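Local coordinates for ribonuclease VapC2 (Rickettsia felis, PDB 3ZVK), which cleaves single-stranded RNA as the magnesium-dependent toxin of a type II toxin-antitoxin pair and is held in complex with its antitoxin VapB2, at residues F79-L84 with D99-S104; S74-F79 with I107-T112; A111-N116 with P125-E130; Y3-N8 with I34-I39. The protein carries 1 engineered substitution. All blocks are in the same frame, centred on the assembly; numbering follows the deposited sequence.

Interaction 1 of 4, residues F79-L84 with D99-S104; sequences FYYGEL and DLLIAS
Y81 packs against helix 97-109 and crosses L101 obliquely. Its CB comes first against S104, 3.3 Å from OG, and CA is nearer still to that oxygen. An anti torsion (chi1 172°) puts CG beside the carbonyl carbon. S104 OG accompanies the inner atoms from CB to CD1, lying at the ring edge, near its plane, and the leucines take over at CD1 and CE1. CD1 is 3.7 Å from L101 CD2; CE1 stays against that same methyl and also comes within 4.1 Å of L100 CB. At the tip, OH leaves the pair and hydrogen-bonds R85 on its own helix, so a tyrosine suits a place that is greasy along its length and polar at its end. S104 is small enough for the helices to come close, and its OG is satisfied at home by a 2.7 Å bond to L100 O. That carbonyl is gripped twice, by S104 N and S104 OG, from opposite faces of its plane. One turn on, L84 packs against L100, CG to CD1 at 3.8 Å, and sets its CD2 by A103 CB. The segment axes approach to 8.8 Å at 124°. L101 also packs on L101 of the second copy of the toxin and Y81 on A42 of that copy, so this buried helix pair of the alpha/beta PIN domain reaches the toxin-toxin interface.

Interaction 2 of 4, residues S74-F79 with I107-T112; sequences SAKCTF and IAENAT
K76 stretches its aliphatic chain beside the end of helix 97-109 and crosses the side chain of E109 at about a right angle. Its CG sits between the backbone N and the carbonyl carbon (chi1 68°), and the chain is extended from there to NZ. The ammonium nitrogen forms a salt bridge with E109, NZ to OE1 at 2.9 Å, approaching from above the carboxylate plane, 59° out of it. The carbon behind it joins in: CE lies 3.4 Å from E109 OE2, an oxygen that also receives a weak hydrogen bond from H105. E109 brings its carboxylate to this spot by bending at chi2. The helix finishes here in a Schellman motif, with N110 at positive phi (57°) as the first residue to leave helical geometry, so a lysine nitrogen near this end would be favoured by the partial negative charge of the helix terminus as well as by the carboxylate. Deeper in the contact the chemistry turns apolar. C77 and A108 mark the closest approach of the two backbones, with CA atoms 5.0 Å apart, and such nearness suits small residues: A108 CB lies 3.6 Å from C77 CA and 3.7 Å from C77 SG. Y80, one turn after C77, packs on A108 as well, while A75 and T78 pack on L41 of the second toxin subunit.

Interaction 3 of 4, residues A111-N116 with P125-E130; sequences ATLVTN and PNLILE
L113 and L129 lie side by side and point the same way, as paired residues of parallel strands do, with L113 CB 3.8 Å from L129 CD1. L127 crosses L113 obliquely from the turn before the strand, its CD2 4.0 Å from L113 CD2. Beyond L129, the methyl of T115 meets the other prong, CG2 to CD2 at 3.7 Å. L113 and L129 share a face of the sheet; L113 packs on I102 and A106 of helix 97-109, and L127 on A106 and I107. On the reverse face T112 faces E130, its CG2 3.7 Å from E130 CB, so the glutamate offers methylene to the threonine while its OE2 bonds W132. The T115 hydroxyl likewise turns to E120 and to N117 O.

The backbones are joined in parallel register. L113 grips both neighbours of L129, its N giving a 2.8 Å bond to I128 O and its O accepting from E130 N at 3.0 Å; T115 N then bonds E130 O at 2.8 Å. The segments are twisted by 33°. Strand 128-131 is an outermost strand of the chain's sheet, next to strand 112-115, which has strand 2-5 on its other side, and the side chain of L113 comes within about 4 Å of G6, the altered position of a predicted magnesium site. Directional backbone bonds fix the register, and the leucine contacts, which lack such directionality, pack L113 and L127 on the helix, while the polar ends of E130 and T115 find their partners outside the pair.

Interaction 4 of 4, residues Y3-N8 with I34-I39; sequences YMLGTN and IAISSI. Engineered in segment 3-8: G6 (natural residue Asp).
L5 presses into the shallow dip between I34 and I36, a broad knob against two beta-branched shoulders. Its CB rests 4.0 Å from I36 CG2, and its CD1 reaches back to I34 CG2 at 4.1 Å. M4 fills a different hollow. Its thioether chain passes A35, whose lone methyl takes up little space, and with a bend at chi3 (82°) CE lies against the start of S37, 3.7 Å from S37 N. A flexible methionine fits such a curved path, and alanine the low floor beneath it. The strand backbones run parallel, A35 N bonding Y3 O at 2.9 Å and L5 N bonding A35 O at 2.9 Å. Beyond this the chains diverge, and a water spans them, donating to L5 O (2.7 Å) and accepting from S37 N (2.9 Å). Both chains then turn into helices: S37 is an N-cap whose OG accepts from I39 N and also bonds H105, while G6 takes the corresponding N-cap position before helix 7-16. G6 is engineered; the natural residue is Asp, a predicted magnesium ligand. The pair stands in the middle of the parallel sheet, with strand 112-115 bonded to the far side of strand 2-5 and strand 69-71 to that of strand 33-37, helix 19-29 packing on Y3 and I34, and helix 97-109 on M4 and I39.

Overall arrangement
Interactions 1 and 2 join the same two helices, 75-90 and 97-109, and share F79; the first is buried and largely apolar, whereas the second lies at the surface, where a salt bridge can form. Interactions 3 and 4 are parallel strand pairings in one sheet, linked by M4 bonding to T112 and V114; interaction 4 is central and buried, while interaction 3 holds an outermost strand and is only partly buried. Helix 97-109 ties the two sets together, I102 touching L113, T7 and I39, and I107 packing on L127. Interactions 1, 2 and 4 also touch the second toxin subunit, which interaction 3 does not.

Interaction 1 of 4, residues F79-L84 with D99-S104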
loop_
_atom_site.group_PDB
_atom_site.type_symbol
_atom_site.label_atom_id
_atom_site.label_comp_id
_atom_site.label_asym_id
_atom_site.label_seq_id
_atom_site.Cartn_x
_atom_site.Cartn_y
_atom_site.Cartn_z
ATOM N N PHE A 79 -16.998 -18.732 4.137
ATOM C CA PHE A 79 -17.849 -19.726 3.470
ATOM C C PHE A 79 -18.280 -20.836 4.439
ATOM O O PHE A 79 -19.454 -21.221 4.450
ATOM C CB PHE A 79 -17.183 -20.315 2.209
ATOM C CG PHE A 79 -17.923 -21.513 1.651
ATOM C CD1 PHE A 79 -19.076 -21.351 0.894
ATOM C CD2 PHE A 79 -17.489 -22.806 1.922
ATOM C CE1 PHE A 79 -19.784 -22.462 0.418
ATOM C CE2 PHE A 79 -18.190 -23.914 1.439
ATOM C CZ PHE A 79 -19.328 -23.733 0.683
ATOM N N TYR A 80 -17.332 -21.315 5.263
ATOM C CA TYR A 80 -17.548 -22.361 6.263
ATOM C C TYR A 80 -18.487 -21.909 7.348
ATOM O O TYR A 80 -19.372 -22.675 7.721
ATOM C CB TYR A 80 -16.221 -22.879 6.825
ATOM C CG TYR A 80 -15.325 -23.437 5.740
ATOM C CD1 TYR A 80 -15.564 -24.692 5.189
ATOM C CD2 TYR A 80 -14.301 -22.669 5.193
ATOM C CE1 TYR A 80 -14.760 -25.199 4.167
ATOM C CE2 TYR A 80 -13.498 -23.162 4.161
ATOM C CZ TYR A 80 -13.733 -24.427 3.653
ATOM O OH TYR A 80 -12.937 -24.932 2.663
ATOM N N TYR A 81 -18.348 -20.650 7.806
ATOM C CA TYR A 81 -19.243 -20.021 8.791
ATOM C C TYR A 81 -20.702 -20.017 8.295
ATOM O O TYR A 81 -21.601 -20.382 9.053
ATOM C CB TYR A 81 -18.790 -18.566 9.093
ATOM C CG TYR A 81 -19.765 -17.796 9.952
ATOM C CD1 TYR A 81 -19.704 -17.865 11.336
ATOM C CD2 TYR A 81 -20.751 -16.997 9.382
ATOM C CE1 TYR A 81 -20.584 -17.141 12.135
ATOM C CE2 TYR A 81 -21.658 -16.291 10.171
ATOM C CZ TYR A 81 -21.556 -16.352 11.547
ATOM O OH TYR A 81 -22.431 -15.652 12.336
ATOM N N GLY A 82 -20.912 -19.553 7.057
ATOM C CA GLY A 82 -22.225 -19.466 6.436
ATOM C C GLY A 82 -22.918 -20.804 6.356
ATOM O O GLY A 82 -24.101 -20.903 6.689
ATOM N N GLU A 83 -22.166 -21.845 5.948
ATOM C CA GLU A 83 -22.663 -23.217 5.816
ATOM C C GLU A 83 -22.980 -23.851 7.175
ATOM O O GLU A 83 -24.030 -24.470 7.324
ATOM C CB GLU A 83 -21.666 -24.081 5.017
ATOM C CG GLU A 83 -21.594 -23.732 3.543
ATOM C CD GLU A 83 -22.795 -24.151 2.714
ATOM O OE1 GLU A 83 -22.883 -25.350 2.363
ATOM O OE2 GLU A 83 -23.636 -23.280 2.396
ATOM N N LEU A 84 -22.083 -23.685 8.153
ATOM C CA LEU A 84 -22.215 -24.207 9.509
ATOM C C LEU A 84 -23.402 -23.574 10.265
ATOM O O LEU A 84 -24.214 -24.299 10.845
ATOM C CB LEU A 84 -20.881 -24.032 10.280
ATOM C CG LEU A 84 -20.826 -24.498 11.743
ATOM C CD1 LEU A 84 -21.168 -25.977 11.872
ATOM C CD2 LEU A 84 -19.465 -24.220 12.354
ATOM N N ASP A 99 -18.273 -18.542 19.245
ATOM C CA ASP A 99 -17.972 -19.978 19.149
ATOM C C ASP A 99 -18.240 -20.549 17.749
ATOM O O ASP A 99 -17.442 -21.336 17.253
ATOM C CB ASP A 99 -18.575 -20.794 20.298
ATOM C CG ASP A 99 -17.839 -20.586 21.617
ATOM O OD1 ASP A 99 -16.765 -19.941 21.606
ATOM O OD2 ASP A 99 -18.314 -21.096 22.653
ATOM N N LEU A 100 -19.283 -20.037 17.066
ATOM C CA LEU A 100 -19.583 -20.357 15.669
ATOM C C LEU A 100 -18.410 -19.839 14.744
ATOM O O LEU A 100 -17.950 -20.574 13.871
ATOM C CB LEU A 100 -20.915 -19.697 15.283
ATOM C CG LEU A 100 -21.882 -20.442 14.360
ATOM C CD1 LEU A 100 -21.743 -21.933 14.462
ATOM C CD2 LEU A 100 -23.319 -20.103 14.704
ATOM N N LEU A 101 -17.896 -18.616 14.997
ATOM C CA LEU A 101 -16.786 -18.022 14.249
ATOM C C LEU A 101 -15.499 -18.810 14.500
ATOM O O LEU A 101 -14.764 -19.111 13.560
ATOM C CB LEU A 101 -16.587 -16.527 14.615
ATOM C CG LEU A 101 -17.623 -15.525 14.052
ATOM C CD1 LEU A 101 -17.556 -14.213 14.762
ATOM C CD2 LEU A 101 -17.373 -15.238 12.595
ATOM N N ILE A 102 -15.252 -19.149 15.782
ATOM C CA ILE A 102 -14.110 -19.915 16.263
ATOM C C ILE A 102 -14.072 -21.284 15.593
ATOM O O ILE A 102 -13.009 -21.660 15.105
ATOM C CB ILE A 102 -14.096 -19.971 17.830
ATOM C CG1 ILE A 102 -13.703 -18.586 18.399
ATOM C CG2 ILE A 102 -13.129 -21.051 18.361
ATOM C CD1 ILE A 102 -14.404 -18.199 19.731
ATOM N N ALA A 103 -15.222 -22.003 15.550
ATOM C CA ALA A 103 -15.386 -23.339 14.954
ATOM C C ALA A 103 -15.155 -23.294 13.450
ATOM O O ALA A 103 -14.416 -24.132 12.926
ATOM C CB ALA A 103 -16.772 -23.900 15.275
ATOM N N SER A 104 -15.731 -22.274 12.775
ATOM C CA SER A 104 -15.601 -22.004 11.328
ATOM C C SER A 104 -14.138 -21.866 10.945
ATOM O O SER A 104 -13.728 -22.346 9.895
ATOM C CB SER A 104 -16.292 -20.688 10.969
ATOM O OG SER A 104 -17.678 -20.795 11.232
#

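Interaction 2 of 4, residues S74-F79 with I107-T112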
loop_
_atom_site.group_PDB
_atom_site.type_symbol
_atom_site.label_atom_id
_atom_site.label_comp_id
_atom_site.label_asym_id
_atom_site.label_seq_id
_atom_site.Cartn_x
_atom_site.Cartn_y
_atom_site.Cartn_z
ATOM N N SER A 74 -9.871 -14.793 8.493
ATOM C CA SER A 74 -9.763 -14.444 7.074
ATOM C C SER A 74 -10.974 -14.750 6.223
ATOM O O SER A 74 -11.848 -15.461 6.655
ATOM C CB SER A 74 -8.536 -15.126 6.480
ATOM O OG SER A 74 -8.620 -16.517 6.759
ATOM N N ALA A 75 -10.993 -14.249 4.995
ATOM C CA ALA A 75 -12.060 -14.443 4.023
ATOM C C ALA A 75 -12.340 -15.923 3.721
ATOM O O ALA A 75 -13.492 -16.272 3.483
ATOM C CB ALA A 75 -11.744 -13.688 2.744
ATOM N N LYS A 76 -11.318 -16.798 3.785
ATOM C CA LYS A 76 -11.503 -18.228 3.546
ATOM C C LYS A 76 -12.418 -18.897 4.575
ATOM O O LYS A 76 -13.108 -19.851 4.216
ATOM C CB LYS A 76 -10.174 -18.982 3.354
ATOM C CG LYS A 76 -9.284 -19.092 4.584
ATOM C CD LYS A 76 -8.380 -20.309 4.507
ATOM C CE LYS A 76 -7.341 -20.283 5.592
ATOM N NZ LYS A 76 -6.404 -21.424 5.485
ATOM N N CYS A 77 -12.492 -18.352 5.817
ATOM C CA CYS A 77 -13.342 -18.879 6.898
ATOM C C CYS A 77 -14.809 -18.585 6.715
ATOM O O CYS A 77 -15.645 -19.326 7.234
ATOM C CB CYS A 77 -12.872 -18.382 8.257
ATOM S SG CYS A 77 -11.093 -18.487 8.515
ATOM N N THR A 78 -15.116 -17.461 6.044
ATOM C CA THR A 78 -16.469 -16.955 5.816
ATOM C C THR A 78 -17.448 -17.964 5.171
ATOM O O THR A 78 -18.607 -18.038 5.613
ATOM C CB THR A 78 -16.414 -15.597 5.115
ATOM O OG1 THR A 78 -15.994 -15.771 3.758
ATOM C CG2 THR A 78 -15.497 -14.618 5.821
ATOM N N PHE A 79 -16.998 -18.732 4.137
ATOM C CA PHE A 79 -17.849 -19.726 3.470
ATOM C C PHE A 79 -18.280 -20.836 4.439
ATOM O O PHE A 79 -19.454 -21.221 4.450
ATOM C CB PHE A 79 -17.183 -20.315 2.209
ATOM C CG PHE A 79 -17.923 -21.513 1.651
ATOM C CD1 PHE A 79 -19.076 -21.351 0.894
ATOM C CD2 PHE A 79 -17.489 -22.806 1.922
ATOM C CE1 PHE A 79 -19.784 -22.462 0.418
ATOM C CE2 PHE A 79 -18.190 -23.914 1.439
ATOM C CZ PHE A 79 -19.328 -23.733 0.683
ATOM N N ILE A 107 -12.290 -25.187 11.096
ATOM C CA ILE A 107 -12.706 -25.923 9.905
ATOM C C ILE A 107 -11.937 -25.405 8.686
ATOM O O ILE A 107 -11.353 -26.202 7.951
ATOM C CB ILE A 107 -14.262 -25.926 9.708
ATOM C CG1 ILE A 107 -14.986 -26.714 10.796
ATOM C CG2 ILE A 107 -14.654 -26.506 8.336
ATOM C CD1 ILE A 107 -16.477 -26.379 11.003
ATOM N N ALA A 108 -11.906 -24.075 8.495
ATOM C CA ALA A 108 -11.218 -23.421 7.378
ATOM C C ALA A 108 -9.704 -23.645 7.355
ATOM O O ALA A 108 -9.115 -23.676 6.268
ATOM C CB ALA A 108 -11.519 -21.949 7.374
ATOM N N GLU A 109 -9.074 -23.804 8.541
ATOM C CA GLU A 109 -7.633 -24.058 8.663
ATOM C C GLU A 109 -7.304 -25.570 8.682
ATOM O O GLU A 109 -6.134 -25.951 8.685
ATOM C CB GLU A 109 -7.070 -23.377 9.941
ATOM C CG GLU A 109 -7.139 -21.853 9.985
ATOM C CD GLU A 109 -6.384 -21.029 8.959
ATOM O OE1 GLU A 109 -5.539 -21.596 8.237
ATOM O OE2 GLU A 109 -6.627 -19.801 8.892
ATOM N N ASN A 110 -8.344 -26.419 8.703
ATOM C CA ASN A 110 -8.259 -27.883 8.811
ATOM C C ASN A 110 -7.500 -28.260 10.088
ATOM O O ASN A 110 -6.610 -29.094 10.087
ATOM C CB ASN A 110 -7.685 -28.537 7.550
ATOM C CG ASN A 110 -8.342 -29.856 7.303
ATOM O OD1 ASN A 110 -8.098 -30.850 8.006
ATOM N ND2 ASN A 110 -9.287 -29.856 6.367
ATOM N N ALA A 111 -7.862 -27.594 11.172
ATOM C CA ALA A 111 -7.245 -27.700 12.477
ATOM C C ALA A 111 -8.080 -28.514 13.464
ATOM O O ALA A 111 -9.290 -28.643 13.299
ATOM C CB ALA A 111 -7.026 -26.285 13.033
ATOM N N THR A 112 -7.432 -28.999 14.525
ATOM C CA THR A 112 -8.086 -29.672 15.637
ATOM C C THR A 112 -8.440 -28.561 16.623
ATOM O O THR A 112 -7.558 -27.774 17.036
ATOM C CB THR A 112 -7.169 -30.695 16.286
ATOM O OG1 THR A 112 -6.861 -31.728 15.346
ATOM C CG2 THR A 112 -7.782 -31.313 17.520
#

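Interaction 3 of 4, residues A111-N116 with P125-E130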
loop_
_atom_site.group_PDB
_atom_site.type_symbol
_atom_site.label_atom_id
_atom_site.label_comp_id
_atom_site.label_asym_id
_atom_site.label_seq_id
_atom_site.Cartn_x
_atom_site.Cartn_y
_atom_site.Cartn_z
ATOM N N ALA A 111 -7.862 -27.594 11.172
ATOM C CA ALA A 111 -7.245 -27.700 12.477
ATOM C C ALA A 111 -8.080 -28.514 13.464
ATOM O O ALA A 111 -9.290 -28.643 13.299
ATOM C CB ALA A 111 -7.026 -26.285 13.033
ATOM N N THR A 112 -7.432 -28.999 14.525
ATOM C CA THR A 112 -8.086 -29.672 15.637
ATOM C C THR A 112 -8.440 -28.561 16.623
ATOM O O THR A 112 -7.558 -27.774 17.036
ATOM C CB THR A 112 -7.169 -30.695 16.286
ATOM O OG1 THR A 112 -6.861 -31.728 15.346
ATOM C CG2 THR A 112 -7.782 -31.313 17.520
ATOM N N LEU A 113 -9.735 -28.472 16.976
ATOM C CA LEU A 113 -10.179 -27.469 17.934
ATOM C C LEU A 113 -10.158 -28.076 19.319
ATOM O O LEU A 113 -10.769 -29.120 19.555
ATOM C CB LEU A 113 -11.562 -26.909 17.575
ATOM C CG LEU A 113 -12.112 -25.766 18.443
ATOM C CD1 LEU A 113 -11.206 -24.532 18.441
ATOM C CD2 LEU A 113 -13.448 -25.374 17.943
ATOM N N VAL A 114 -9.444 -27.420 20.229
ATOM C CA VAL A 114 -9.249 -27.878 21.589
ATOM C C VAL A 114 -10.267 -27.276 22.529
ATOM O O VAL A 114 -10.387 -26.059 22.625
ATOM C CB VAL A 114 -7.805 -27.707 22.077
ATOM C CG1 VAL A 114 -7.604 -28.389 23.424
ATOM C CG2 VAL A 114 -6.792 -28.221 21.044
ATOM N N THR A 115 -10.987 -28.160 23.235
ATOM C CA THR A 115 -12.059 -27.822 24.139
ATOM C C THR A 115 -11.855 -28.321 25.574
ATOM O O THR A 115 -10.984 -29.144 25.810
ATOM C CB THR A 115 -13.412 -28.155 23.496
ATOM O OG1 THR A 115 -14.433 -27.494 24.249
ATOM C CG2 THR A 115 -13.670 -29.657 23.389
ATOM N N ASN A 116 -12.671 -27.781 26.510
ATOM C CA ASN A 116 -12.753 -27.950 27.979
ATOM C C ASN A 116 -13.993 -28.792 28.405
ATOM O O ASN A 116 -14.051 -29.270 29.541
ATOM C CB ASN A 116 -12.994 -26.520 28.590
ATOM C CG ASN A 116 -11.976 -26.066 29.596
ATOM O OD1 ASN A 116 -10.789 -26.297 29.465
ATOM N ND2 ASN A 116 -12.398 -25.320 30.578
ATOM N N PRO A 125 -20.783 -30.315 12.497
ATOM C CA PRO A 125 -20.247 -31.173 11.431
ATOM C C PRO A 125 -18.938 -30.675 10.832
ATOM O O PRO A 125 -18.685 -29.468 10.795
ATOM C CB PRO A 125 -21.377 -31.185 10.389
ATOM C CG PRO A 125 -22.588 -30.635 11.111
ATOM C CD PRO A 125 -22.016 -29.641 12.047
ATOM N N ASN A 126 -18.117 -31.632 10.342
ATOM C CA ASN A 126 -16.804 -31.411 9.711
ATOM C C ASN A 126 -15.731 -30.806 10.649
ATOM O O ASN A 126 -14.664 -30.396 10.171
ATOM C CB ASN A 126 -16.905 -30.617 8.380
ATOM C CG ASN A 126 -18.135 -30.874 7.535
ATOM O OD1 ASN A 126 -18.440 -32.005 7.119
ATOM N ND2 ASN A 126 -18.840 -29.797 7.235
ATOM N N LEU A 127 -15.990 -30.789 11.971
ATOM C CA LEU A 127 -15.060 -30.235 12.945
ATOM C C LEU A 127 -14.325 -31.302 13.740
ATOM O O LEU A 127 -14.951 -32.136 14.387
ATOM C CB LEU A 127 -15.772 -29.215 13.865
ATOM C CG LEU A 127 -14.937 -28.505 14.927
ATOM C CD1 LEU A 127 -14.224 -27.322 14.370
ATOM C CD2 LEU A 127 -15.787 -27.995 16.019
ATOM N N ILE A 128 -12.984 -31.273 13.679
ATOM C CA ILE A 128 -12.118 -32.155 14.465
ATOM C C ILE A 128 -11.944 -31.489 15.854
ATOM O O ILE A 128 -11.569 -30.314 15.954
ATOM C CB ILE A 128 -10.751 -32.478 13.803
ATOM C CG1 ILE A 128 -10.845 -32.611 12.249
ATOM C CG2 ILE A 128 -10.126 -33.721 14.467
ATOM C CD1 ILE A 128 -9.550 -32.115 11.428
ATOM N N LEU A 129 -12.272 -32.242 16.906
ATOM C CA LEU A 129 -12.232 -31.785 18.298
ATOM C C LEU A 129 -11.355 -32.668 19.156
ATOM O O LEU A 129 -11.178 -33.854 18.862
ATOM C CB LEU A 129 -13.652 -31.780 18.897
ATOM C CG LEU A 129 -14.136 -30.548 19.712
ATOM C CD1 LEU A 129 -14.301 -29.286 18.852
ATOM C CD2 LEU A 129 -15.467 -30.851 20.369
ATOM N N GLU A 130 -10.825 -32.075 20.231
ATOM C CA GLU A 130 -10.002 -32.742 21.225
ATOM C C GLU A 130 -10.338 -32.065 22.546
ATOM O O GLU A 130 -10.273 -30.848 22.663
ATOM C CB GLU A 130 -8.499 -32.676 20.896
ATOM C CG GLU A 130 -7.676 -33.647 21.712
ATOM C CD GLU A 130 -6.227 -33.773 21.293
ATOM O OE1 GLU A 130 -5.924 -34.481 20.302
ATOM O OE2 GLU A 130 -5.379 -33.257 22.049
#

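Interaction 4 of 4, residues Y3-N8 with I34-I39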
loop_
_atom_site.group_PDB
_atom_site.type_symbol
_atom_site.label_atom_id
_atom_site.label_comp_id
_atom_site.label_asym_id
_atom_site.label_seq_id
_atom_site.Cartn_x
_atom_site.Cartn_y
_atom_site.Cartn_z
ATOM N N TYR A 3 -3.217 -27.040 15.879
ATOM C CA TYR A 3 -4.108 -27.200 17.012
ATOM C C TYR A 3 -4.528 -25.792 17.410
ATOM O O TYR A 3 -3.680 -24.997 17.805
ATOM C CB TYR A 3 -3.402 -27.892 18.181
ATOM C CG TYR A 3 -3.351 -29.395 18.037
ATOM C CD1 TYR A 3 -2.368 -30.008 17.266
ATOM C CD2 TYR A 3 -4.309 -30.213 18.657
ATOM C CE1 TYR A 3 -2.321 -31.395 17.124
ATOM C CE2 TYR A 3 -4.264 -31.598 18.529
ATOM C CZ TYR A 3 -3.257 -32.189 17.769
ATOM O OH TYR A 3 -3.167 -33.563 17.618
ATOM N N MET A 4 -5.808 -25.459 17.260
ATOM C CA MET A 4 -6.326 -24.145 17.644
ATOM C C MET A 4 -7.033 -24.292 18.984
ATOM O O MET A 4 -7.860 -25.204 19.147
ATOM C CB MET A 4 -7.271 -23.582 16.572
ATOM C CG MET A 4 -6.596 -23.385 15.244
ATOM S SD MET A 4 -7.537 -22.479 14.015
ATOM C CE MET A 4 -7.201 -20.817 14.542
ATOM N N LEU A 5 -6.672 -23.457 19.969
ATOM C CA LEU A 5 -7.324 -23.546 21.294
ATOM C C LEU A 5 -8.540 -22.647 21.347
ATOM O O LEU A 5 -8.516 -21.519 20.825
ATOM C CB LEU A 5 -6.365 -23.179 22.454
ATOM C CG LEU A 5 -4.956 -23.719 22.386
ATOM C CD1 LEU A 5 -4.067 -23.021 23.420
ATOM C CD2 LEU A 5 -4.950 -25.238 22.542
ATOM N N GLY A 6 -9.596 -23.170 21.945
ATOM C CA GLY A 6 -10.854 -22.453 22.154
ATOM C C GLY A 6 -10.725 -21.521 23.342
ATOM O O GLY A 6 -9.719 -21.554 24.062
ATOM N N THR A 7 -11.724 -20.680 23.552
ATOM C CA THR A 7 -11.728 -19.669 24.611
ATOM C C THR A 7 -11.647 -20.300 26.003
ATOM O O THR A 7 -10.832 -19.853 26.814
ATOM C CB THR A 7 -12.932 -18.717 24.433
ATOM O OG1 THR A 7 -12.905 -18.211 23.091
ATOM C CG2 THR A 7 -12.919 -17.540 25.424
ATOM N N ASN A 8 -12.487 -21.322 26.270
ATOM C CA ASN A 8 -12.552 -22.038 27.540
ATOM C C ASN A 8 -11.219 -22.646 27.935
ATOM O O ASN A 8 -10.840 -22.507 29.090
ATOM C CB ASN A 8 -13.641 -23.120 27.522
ATOM C CG ASN A 8 -15.082 -22.704 27.376
ATOM O OD1 ASN A 8 -15.937 -23.570 27.219
ATOM N ND2 ASN A 8 -15.447 -21.439 27.534
ATOM N N ILE A 34 0.729 -24.732 17.611
ATOM C CA ILE A 34 -0.272 -24.306 18.578
ATOM C C ILE A 34 -0.678 -22.903 18.224
ATOM O O ILE A 34 0.181 -22.013 18.127
ATOM C CB ILE A 34 0.187 -24.469 20.039
ATOM C CG1 ILE A 34 0.399 -26.008 20.330
ATOM C CG2 ILE A 34 -0.912 -23.874 20.988
ATOM C CD1 ILE A 34 1.284 -26.278 21.403
ATOM N N ALA A 35 -1.993 -22.702 18.004
ATOM C CA ALA A 35 -2.545 -21.390 17.638
ATOM C C ALA A 35 -3.857 -21.027 18.320
ATOM O O ALA A 35 -4.478 -21.859 18.984
ATOM C CB ALA A 35 -2.715 -21.324 16.128
ATOM N N ILE A 36 -4.271 -19.764 18.173
ATOM C CA ILE A 36 -5.579 -19.225 18.582
ATOM C C ILE A 36 -6.087 -18.336 17.481
ATOM O O ILE A 36 -5.309 -17.691 16.785
ATOM C CB ILE A 36 -5.712 -18.531 19.980
ATOM C CG1 ILE A 36 -4.846 -17.263 20.115
ATOM C CG2 ILE A 36 -5.571 -19.520 21.151
ATOM C CD1 ILE A 36 -5.330 -16.277 21.165
ATOM N N SER A 37 -7.384 -18.307 17.320
ATOM C CA SER A 37 -8.053 -17.442 16.368
ATOM C C SER A 37 -7.976 -16.035 16.949
ATOM O O SER A 37 -7.986 -15.877 18.164
ATOM C CB SER A 37 -9.527 -17.845 16.278
ATOM O OG SER A 37 -10.205 -17.033 15.337
ATOM N N SER A 38 -7.934 -15.012 16.095
ATOM C CA SER A 38 -8.010 -13.628 16.552
ATOM C C SER A 38 -9.364 -13.426 17.305
ATOM O O SER A 38 -9.411 -12.571 18.193
ATOM C CB SER A 38 -7.860 -12.653 15.388
ATOM O OG SER A 38 -8.775 -12.890 14.329
ATOM N N ILE A 39 -10.425 -14.273 17.002
ATOM C CA ILE A 39 -11.759 -14.283 17.665
ATOM C C ILE A 39 -11.641 -14.693 19.156
ATOM O O ILE A 39 -12.271 -14.090 20.014
ATOM C CB ILE A 39 -12.850 -15.114 16.893
ATOM C CG1 ILE A 39 -12.912 -14.792 15.368
ATOM C CG2 ILE A 39 -14.228 -14.982 17.560
ATOM C CD1 ILE A 39 -13.178 -13.287 14.985
HETATM O O HOH W 1 -8.739 -20.678 18.223
#